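Local atomic coordinates of secreted hemophore CSA2 (Candida albicans, PDB entry 4Y7S), a protein that captures heme outside the fungal cell, taking part in the relay that lets Candida albicans use iron from human hemoglobin during hyphal growth. Residues R21-I26 with C33-T38; G49-C52 with N56-G59; A84-A87 with P93-I96. All coordinates share one frame; numbering follows the deposited sequence.

Contact 1. Residues R21-I26 with C33-T38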
loop_
_atom_site.group_PDB
_atom_site.type_symbol
_atom_site.label_atom_id
_atom_site.label_comp_id
_atom_site.label_asym_id
_atom_site.label_seq_id
_atom_site.Cartn_x
_atom_site.Cartn_y
_atom_site.Cartn_z
ATOM N N ARG A 21 -14.184 16.565 5.628
ATOM C CA ARG A 21 -15.417 15.966 6.122
ATOM C C ARG A 21 -15.515 15.951 7.641
ATOM O O ARG A 21 -16.613 15.980 8.185
ATOM C CB ARG A 21 -15.550 14.532 5.616
ATOM C CG ARG A 21 -15.594 14.398 4.116
ATOM C CD ARG A 21 -16.808 15.118 3.460
ATOM N NE ARG A 21 -16.474 15.164 2.057
ATOM C CZ ARG A 21 -15.989 16.219 1.425
ATOM N NH1 ARG A 21 -15.886 17.393 2.025
ATOM N NH2 ARG A 21 -15.666 16.096 0.154
ATOM N N ILE A 22 -14.375 15.931 8.324
ATOM C CA ILE A 22 -14.372 15.675 9.767
ATOM C C ILE A 22 -13.554 16.659 10.610
ATOM O O ILE A 22 -13.503 16.529 11.842
ATOM C CB ILE A 22 -13.855 14.227 10.031
ATOM C CG1 ILE A 22 -12.427 14.062 9.541
ATOM C CG2 ILE A 22 -14.741 13.199 9.322
ATOM C CD1 ILE A 22 -11.815 12.657 9.836
ATOM N N TYR A 23 -12.940 17.645 9.965
ATOM C CA TYR A 23 -11.949 18.476 10.625
ATOM C C TYR A 23 -12.530 19.168 11.844
ATOM O O TYR A 23 -11.870 19.264 12.881
ATOM C CB TYR A 23 -11.368 19.526 9.661
ATOM C CG TYR A 23 -10.177 20.250 10.256
ATOM C CD1 TYR A 23 -8.937 19.634 10.318
ATOM C CD2 TYR A 23 -10.298 21.541 10.771
ATOM C CE1 TYR A 23 -7.843 20.278 10.865
ATOM C CE2 TYR A 23 -9.209 22.198 11.320
ATOM C CZ TYR A 23 -7.983 21.559 11.363
ATOM O OH TYR A 23 -6.894 22.195 11.911
ATOM N N ASP A 24 -13.736 19.667 11.736
ATOM C CA ASP A 24 -14.372 20.370 12.825
ATOM C C ASP A 24 -14.927 19.478 13.927
ATOM O O ASP A 24 -15.258 19.949 14.946
ATOM C CB ASP A 24 -15.476 21.247 12.296
ATOM C CG ASP A 24 -14.962 22.369 11.488
ATOM O OD1 ASP A 24 -13.851 22.834 11.723
ATOM O OD2 ASP A 24 -15.672 22.782 10.608
ATOM N N GLN A 25 -15.036 18.196 13.683
ATOM C CA GLN A 25 -15.605 17.293 14.652
ATOM C C GLN A 25 -14.604 16.440 15.386
ATOM O O GLN A 25 -14.872 15.990 16.439
ATOM C CB GLN A 25 -16.644 16.405 14.014
ATOM C CG GLN A 25 -17.822 17.108 13.369
ATOM C CD GLN A 25 -18.605 16.181 12.480
ATOM O OE1 GLN A 25 -18.345 16.083 11.276
ATOM N NE2 GLN A 25 -19.536 15.454 13.071
ATOM N N ILE A 26 -13.447 16.225 14.811
ATOM C CA ILE A 26 -12.461 15.334 15.424
ATOM C C ILE A 26 -11.844 15.950 16.682
ATOM O O ILE A 26 -11.803 17.174 16.831
ATOM C CB ILE A 26 -11.310 14.969 14.440
ATOM C CG1 ILE A 26 -10.718 16.225 13.811
ATOM C CG2 ILE A 26 -11.808 14.015 13.373
ATOM C CD1 ILE A 26 -9.503 15.946 12.909
ATOM N N CYS A 33 -3.028 15.575 12.239
ATOM C CA CYS A 33 -2.847 14.286 11.614
ATOM C C CYS A 33 -3.532 14.197 10.242
ATOM O O CYS A 33 -3.013 13.528 9.350
ATOM C CB CYS A 33 -3.356 13.193 12.547
ATOM S SG CYS A 33 -2.458 13.140 14.086
ATOM N N VAL A 34 -4.671 14.868 10.064
ATOM C CA VAL A 34 -5.425 14.756 8.815
ATOM C C VAL A 34 -4.941 15.717 7.726
ATOM O O VAL A 34 -5.430 15.671 6.599
ATOM C CB VAL A 34 -6.946 14.950 9.044
ATOM C CG1 VAL A 34 -7.465 13.905 10.048
ATOM C CG2 VAL A 34 -7.287 16.354 9.510
ATOM N N LYS A 35 -3.976 16.568 8.067
ATOM C CA LYS A 35 -3.375 17.507 7.120
ATOM C C LYS A 35 -2.237 16.853 6.329
ATOM O O LYS A 35 -1.465 17.527 5.645
ATOM C CB LYS A 35 -2.864 18.745 7.863
ATOM C CG LYS A 35 -3.962 19.558 8.530
ATOM C CD LYS A 35 -3.389 20.776 9.246
ATOM C CE LYS A 35 -4.468 21.672 9.804
ATOM N NZ LYS A 35 -3.892 22.872 10.470
ATOM N N GLN A 36 -2.140 15.533 6.443
ATOM C CA GLN A 36 -1.185 14.727 5.698
ATOM C C GLN A 36 -1.230 15.059 4.199
ATOM O O GLN A 36 -2.309 15.191 3.615
ATOM C CB GLN A 36 -1.501 13.250 5.953
ATOM C CG GLN A 36 -0.613 12.243 5.270
ATOM C CD GLN A 36 0.740 12.178 5.929
ATOM O OE1 GLN A 36 0.855 12.422 7.140
ATOM N NE2 GLN A 36 1.775 11.805 5.156
ATOM N N SER A 37 -0.067 15.193 3.574
ATOM C CA SER A 37 -0.005 15.461 2.140
ATOM C C SER A 37 -0.619 14.336 1.318
ATOM O O SER A 37 -0.428 13.172 1.625
ATOM C CB SER A 37 1.437 15.672 1.699
ATOM O OG SER A 37 1.491 15.758 0.290
ATOM N N THR A 38 -1.338 14.686 0.260
ATOM C CA THR A 38 -1.939 13.686 -0.627
ATOM C C THR A 38 -1.090 13.409 -1.868
ATOM O O THR A 38 -1.475 12.626 -2.739
ATOM C CB THR A 38 -3.339 14.136 -1.078
ATOM O OG1 THR A 38 -3.234 15.379 -1.775
ATOM C CG2 THR A 38 -4.236 14.330 0.107
#
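Tyr23 and Val34 meet with the phenol ring edge-on to the valine: Val34 CG2 lies close to the ring plane, 3.8 Å from Tyr23 CD1. The ring reaches this place because CG is anti to the backbone N (chi1 -171°), which swings the aromatic group out of its own turn and across to residues 33-38. Lys35 approaches the phenol end obliquely, its chain crossing the far end of the ring. Its CE methylene stops 3.3 Å from Tyr23 OH and also touches CE1 and CZ. Lys35 is extended beyond CG, which is how a residue rooted beside Val34 gets as far as the tyrosine hydroxyl.

On the inner side, Ile26 and Val34 come together tip to tip. Ile26 CD1 sits 4.1 Å from Val34 CG1 and about equally near CG2, straddling the fork of the valine. Val34 therefore takes the tyrosine edge on one methyl and the isoleucine tip on both, and all of this is van der Waals contact. Behind it the chain turns: Ile22 O accepts from both Gln25 N (2.9 Å) and Ile26 N (3.0 Å), and this turn places Tyr23 and Ile26 for their approach to Val34. Phe77 of helix 72-87 packs on both Ile26 and Val34, while Val34 O is hydrogen-bonded to Asn16 ND2. Next to Val34, Cys33 is tied by a disulfide to Cys64 of helix 55-68. A loop pinned by a signature cystine, with its neighbouring aliphatic side chain packed against a helix, fits the disulfide-braced helical basket of the CFEM domain.

Contact 2. Residues G49-C52 with N56-G59. With HEB (heme b/c), chain D.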
loop_
_atom_site.group_PDB
_atom_site.type_symbol
_atom_site.label_atom_id
_atom_site.label_comp_id
_atom_site.label_asym_id
_atom_site.label_seq_id
_atom_site.Cartn_x
_atom_site.Cartn_y
_atom_site.Cartn_z
ATOM N N GLY A 49 -13.296 9.241 -0.966
ATOM C CA GLY A 49 -13.241 7.795 -1.106
ATOM C C GLY A 49 -11.851 7.273 -1.393
ATOM O O GLY A 49 -11.409 6.311 -0.774
ATOM N N CYS A 50 -11.143 7.909 -2.325
ATOM C CA CYS A 50 -9.782 7.481 -2.616
ATOM C C CYS A 50 -8.866 7.634 -1.381
ATOM O O CYS A 50 -8.108 6.729 -1.046
ATOM C CB CYS A 50 -9.225 8.275 -3.794
ATOM S SG CYS A 50 -7.606 7.732 -4.350
ATOM N N LEU A 51 -8.986 8.741 -0.664
ATOM C CA LEU A 51 -8.127 8.988 0.496
ATOM C C LEU A 51 -8.502 8.111 1.699
ATOM O O LEU A 51 -7.757 8.038 2.684
ATOM C CB LEU A 51 -8.185 10.466 0.876
ATOM C CG LEU A 51 -7.594 11.391 -0.178
ATOM C CD1 LEU A 51 -7.849 12.844 0.164
ATOM C CD2 LEU A 51 -6.126 11.141 -0.364
ATOM N N CYS A 52 -9.655 7.454 1.616
ATOM C CA CYS A 52 -10.069 6.460 2.607
ATOM C C CYS A 52 -9.468 5.071 2.370
ATOM O O CYS A 52 -9.488 4.222 3.270
ATOM C CB CYS A 52 -11.594 6.329 2.615
ATOM S SG CYS A 52 -12.459 7.759 3.309
ATOM N N ASN A 56 -0.945 4.069 2.291
ATOM C CA ASN A 56 0.182 4.945 2.576
ATOM C C ASN A 56 -0.331 6.268 3.160
ATOM O O ASN A 56 0.337 6.897 3.964
ATOM C CB ASN A 56 1.004 5.234 1.320
ATOM C CG ASN A 56 2.330 5.894 1.642
ATOM O OD1 ASN A 56 3.043 5.453 2.546
ATOM N ND2 ASN A 56 2.663 6.961 0.919
ATOM N N PHE A 57 -1.526 6.672 2.756
ATOM C CA PHE A 57 -2.149 7.872 3.309
ATOM C C PHE A 57 -2.860 7.592 4.647
ATOM O O PHE A 57 -2.586 8.250 5.656
ATOM C CB PHE A 57 -3.142 8.469 2.305
ATOM C CG PHE A 57 -3.783 9.737 2.785
ATOM C CD1 PHE A 57 -3.130 10.966 2.632
ATOM C CD2 PHE A 57 -5.009 9.711 3.413
ATOM C CE1 PHE A 57 -3.715 12.149 3.086
ATOM C CE2 PHE A 57 -5.598 10.896 3.879
ATOM C CZ PHE A 57 -4.946 12.110 3.712
ATOM N N THR A 58 -3.767 6.616 4.674
ATOM C CA THR A 58 -4.524 6.351 5.895
ATOM C C THR A 58 -3.600 5.898 7.022
ATOM O O THR A 58 -3.866 6.163 8.184
ATOM C CB THR A 58 -5.602 5.277 5.696
ATOM O OG1 THR A 58 -4.978 4.022 5.442
ATOM C CG2 THR A 58 -6.549 5.649 4.551
ATOM N N GLY A 59 -2.545 5.174 6.676
ATOM C CA GLY A 59 -1.611 4.661 7.672
ATOM C C GLY A 59 -0.826 5.795 8.314
ATOM O O GLY A 59 -0.535 5.781 9.510
HETATM FE FE HEB D . -11.960 8.377 -7.010
HETATM C CHA HEB D . -13.088 10.673 -9.307
HETATM C CHB HEB D . -15.111 8.310 -5.601
HETATM C CHC HEB D . -11.177 5.492 -5.284
HETATM C CHD HEB D . -9.036 8.003 -8.722
HETATM N NA HEB D . -13.792 9.308 -7.404
HETATM C C1A HEB D . -14.004 10.262 -8.367
HETATM C C2A HEB D . -15.358 10.739 -8.236
HETATM C C3A HEB D . -15.923 10.086 -7.214
HETATM C C4A HEB D . -14.943 9.168 -6.669
HETATM C CMA HEB D . -17.363 10.236 -6.665
HETATM C CAA HEB D . -16.010 11.815 -9.146
HETATM C CBA HEB D . -16.949 11.117 -10.128
HETATM C CGA HEB D . -17.715 12.123 -10.956
HETATM O O1A HEB D . -18.864 11.821 -11.367
HETATM O O2A HEB D . -17.185 13.224 -11.213
HETATM N NB HEB D . -12.954 7.146 -5.776
HETATM C C1B HEB D . -14.212 7.331 -5.226
HETATM C C2B HEB D . -14.415 6.327 -4.197
HETATM C C3B HEB D . -13.311 5.581 -4.137
HETATM C C4B HEB D . -12.397 6.073 -5.105
HETATM C CMB HEB D . -15.672 6.175 -3.322
HETATM C CAB HEB D . -12.946 4.376 -3.250
HETATM C CBB HEB D . -13.866 3.637 -2.646
HETATM N NC HEB D . -10.436 6.973 -7.022
HETATM C C1C HEB D . -10.249 5.923 -6.167
HETATM C C2C HEB D . -8.924 5.354 -6.343
HETATM C C3C HEB D . -8.334 6.077 -7.296
HETATM C C4C HEB D . -9.274 7.091 -7.737
HETATM C CMC HEB D . -8.387 4.158 -5.511
HETATM C CAC HEB D . -6.931 5.946 -7.917
HETATM C CBC HEB D . -6.166 4.885 -7.681
HETATM N ND HEB D . -11.207 9.169 -8.763
HETATM C C1D HEB D . -9.921 8.927 -9.222
HETATM C C2D HEB D . -9.622 9.838 -10.297
HETATM C C3D HEB D . -10.892 10.660 -10.487
HETATM C C4D HEB D . -11.813 10.184 -9.490
HETATM C CMD HEB D . -8.307 9.928 -11.094
HETATM C CAD HEB D . -11.119 11.809 -11.485
HETATM C CBD HEB D . -11.677 11.337 -12.817
HETATM C CGD HEB D . -11.547 12.475 -13.803
HETATM O O1D HEB D . -11.144 13.609 -13.397
HETATM O O2D HEB D . -11.841 12.240 -15.008
#
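Leu51 and Phe57 are brought together by their first torsions: Leu51 CG stands anti to its carbonyl carbon (chi1 -66°), and Phe57 CG anti to the amide nitrogen (chi1 -178°). The result is a CH-pi contact, with Leu51 CD2 4.0 Å from the ring centroid and only 4° off the ring normal, so one methyl sits squarely over the face. Leu51 CB meets the same ring at CE2.

The backbone joins in too. Leu51 O lies 3.3 Å from Phe57 CD2 and equally close to Thr58 CG2, and Cys52 O also approaches that methyl, at 3.5 Å. Thr58 turns its hydroxyl another way, OG1 being hydrogen-bonded to Ile96 O. At the outer end, Asn56 ND2 is hydrogen-bonded to Asp24 OD2 of the second subunit.

Helix 48-53 also borders the heme. Cys50 SG, in its disulfide with Cys43, lies 3.4 Å from heme C2C, and Gly49 O comes 3.5 Å from CAB; with no side chain, Gly49 leaves room for the heme methyl CMB. Asp47, the axial ligand of the iron, accepts a hydrogen bond from Cys50 N at OD1, which would orient its carboxylate and probably temper its negative charge. Apolar packing, with no hydrogen bond across the contact, thus backs the short helix on the Phe57 side, while Gly49 and Cys50 border the heme.

Contact 3. Residues A84-A87 with P93-I96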
loop_
_atom_site.group_PDB
_atom_site.type_symbol
_atom_site.label_atom_id
_atom_site.label_comp_id
_atom_site.label_asym_id
_atom_site.label_seq_id
_atom_site.Cartn_x
_atom_site.Cartn_y
_atom_site.Cartn_z
ATOM N N ALA A 84 -17.236 9.077 7.646
ATOM C CA ALA A 84 -17.009 9.864 6.442
ATOM C C ALA A 84 -16.733 8.960 5.244
ATOM O O ALA A 84 -17.242 9.190 4.151
ATOM C CB ALA A 84 -15.854 10.821 6.645
ATOM N N CYS A 85 -15.923 7.936 5.459
ATOM C CA CYS A 85 -15.556 7.030 4.388
ATOM C C CYS A 85 -16.758 6.186 3.964
ATOM O O CYS A 85 -16.967 5.949 2.781
ATOM C CB CYS A 85 -14.385 6.154 4.830
ATOM S SG CYS A 85 -12.914 7.120 5.184
ATOM N N ALA A 86 -17.560 5.748 4.933
ATOM C CA ALA A 86 -18.768 5.005 4.624
ATOM C C ALA A 86 -19.747 5.868 3.801
ATOM O O ALA A 86 -20.347 5.406 2.814
ATOM C CB ALA A 86 -19.429 4.513 5.916
ATOM N N ALA A 87 -19.915 7.123 4.186
ATOM C CA ALA A 87 -20.836 7.988 3.446
ATOM C C ALA A 87 -20.320 8.261 2.032
ATOM O O ALA A 87 -21.103 8.555 1.117
ATOM C CB ALA A 87 -21.056 9.294 4.187
ATOM N N PRO A 93 -13.998 -2.329 5.631
ATOM C CA PRO A 93 -14.114 -1.565 6.884
ATOM C C PRO A 93 -14.079 -0.041 6.741
ATOM O O PRO A 93 -13.851 0.640 7.747
ATOM C CB PRO A 93 -12.905 -2.073 7.692
ATOM C CG PRO A 93 -11.857 -2.337 6.649
ATOM C CD PRO A 93 -12.618 -2.830 5.423
ATOM N N TYR A 94 -14.294 0.461 5.525
ATOM C CA TYR A 94 -14.597 1.872 5.280
ATOM C C TYR A 94 -13.361 2.773 5.338
ATOM O O TYR A 94 -13.003 3.387 4.333
ATOM C CB TYR A 94 -15.698 2.338 6.252
ATOM C CG TYR A 94 -16.890 1.390 6.229
ATOM C CD1 TYR A 94 -17.704 1.306 5.107
ATOM C CD2 TYR A 94 -17.168 0.550 7.298
ATOM C CE1 TYR A 94 -18.772 0.433 5.049
ATOM C CE2 TYR A 94 -18.243 -0.322 7.254
ATOM C CZ TYR A 94 -19.040 -0.380 6.127
ATOM O OH TYR A 94 -20.112 -1.246 6.065
ATOM N N TRP A 95 -12.721 2.876 6.500
ATOM C CA TRP A 95 -11.444 3.572 6.605
ATOM C C TRP A 95 -10.360 2.498 6.558
ATOM O O TRP A 95 -10.156 1.769 7.519
ATOM C CB TRP A 95 -11.379 4.423 7.869
ATOM C CG TRP A 95 -10.141 5.280 7.961
ATOM C CD1 TRP A 95 -9.651 6.115 7.000
ATOM C CD2 TRP A 95 -9.257 5.394 9.078
ATOM N NE1 TRP A 95 -8.511 6.723 7.437
ATOM C CE2 TRP A 95 -8.247 6.307 8.716
ATOM C CE3 TRP A 95 -9.217 4.815 10.355
ATOM C CZ2 TRP A 95 -7.209 6.646 9.573
ATOM C CZ3 TRP A 95 -8.188 5.158 11.203
ATOM C CH2 TRP A 95 -7.201 6.073 10.815
ATOM N N ILE A 96 -9.703 2.366 5.411
ATOM C CA ILE A 96 -8.872 1.192 5.161
ATOM C C ILE A 96 -7.438 1.431 5.595
ATOM O O ILE A 96 -6.670 2.051 4.874
ATOM C CB ILE A 96 -8.837 0.811 3.657
ATOM C CG1 ILE A 96 -10.240 0.806 3.015
ATOM C CG2 ILE A 96 -8.151 -0.533 3.471
ATOM C CD1 ILE A 96 -11.174 -0.279 3.482
#
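Trp95 N donates to Pro93 O at 2.8 Å, closing a classic gamma-turn with Tyr94 at its centre (phi 78°, psi -64°). The turn follows a cis peptide bond before Pro93 and sets Tyr94 and Trp95 against the last turn of helix 72-87.

Cys85 CB lies beside the Tyr94 carbonyl oxygen: Tyr94 O is 3.1 Å from Cys85 CB, a short carbon-oxygen approach. The tyrosine ring goes to the neighbouring alanine, Ala86 CB meeting CD1 at 3.7 Å from an oblique direction.

Trp95 extends the other way. With CG anti to the backbone N (chi1 -174°), its indole passes the cysteine sulfur and packs inward on Thr58 and Val61 of helix 55-68; the Phe18 ring meets it with the two planes nearly parallel. Ile96 continues the loop, its backbone hydrogen-bonded to Cys52.

Cys85 thus meets the Tyr94 carbonyl and the indole, while a disulfide ties it to Cys52. The sulfur-aromatic contact is oblique: Cys85 SG stands 4.8 Å from the centroid of the five-membered ring of Trp95, and CD1 is the ring atom it comes nearest, at 3.9 Å.

How the contacts relate
Contact 2 is the buried one of the three; contacts 1 and 3 are partly buried, each running from an inner hydrophobic side to a more exposed edge. Contact 2 also joins the others. Thr38 CG2 of contact 1 packs on both Leu51 and Phe57, while the Cys52–Cys85 disulfide and the Thr58–Ile96 hydrogen bond tie contact 2 to contact 3. Contacts 1 and 3 lie on opposite sides of the chain's centre but still touch, through Arg21 and Ile22 against Ala84. Contact 1 uses a tyrosine edge and a lysine methylene, contact 2 a methyl over a ring face, contact 3 a sulfur and a carbonyl; only contact 2 pairs helix with helix and reaches the heme directly.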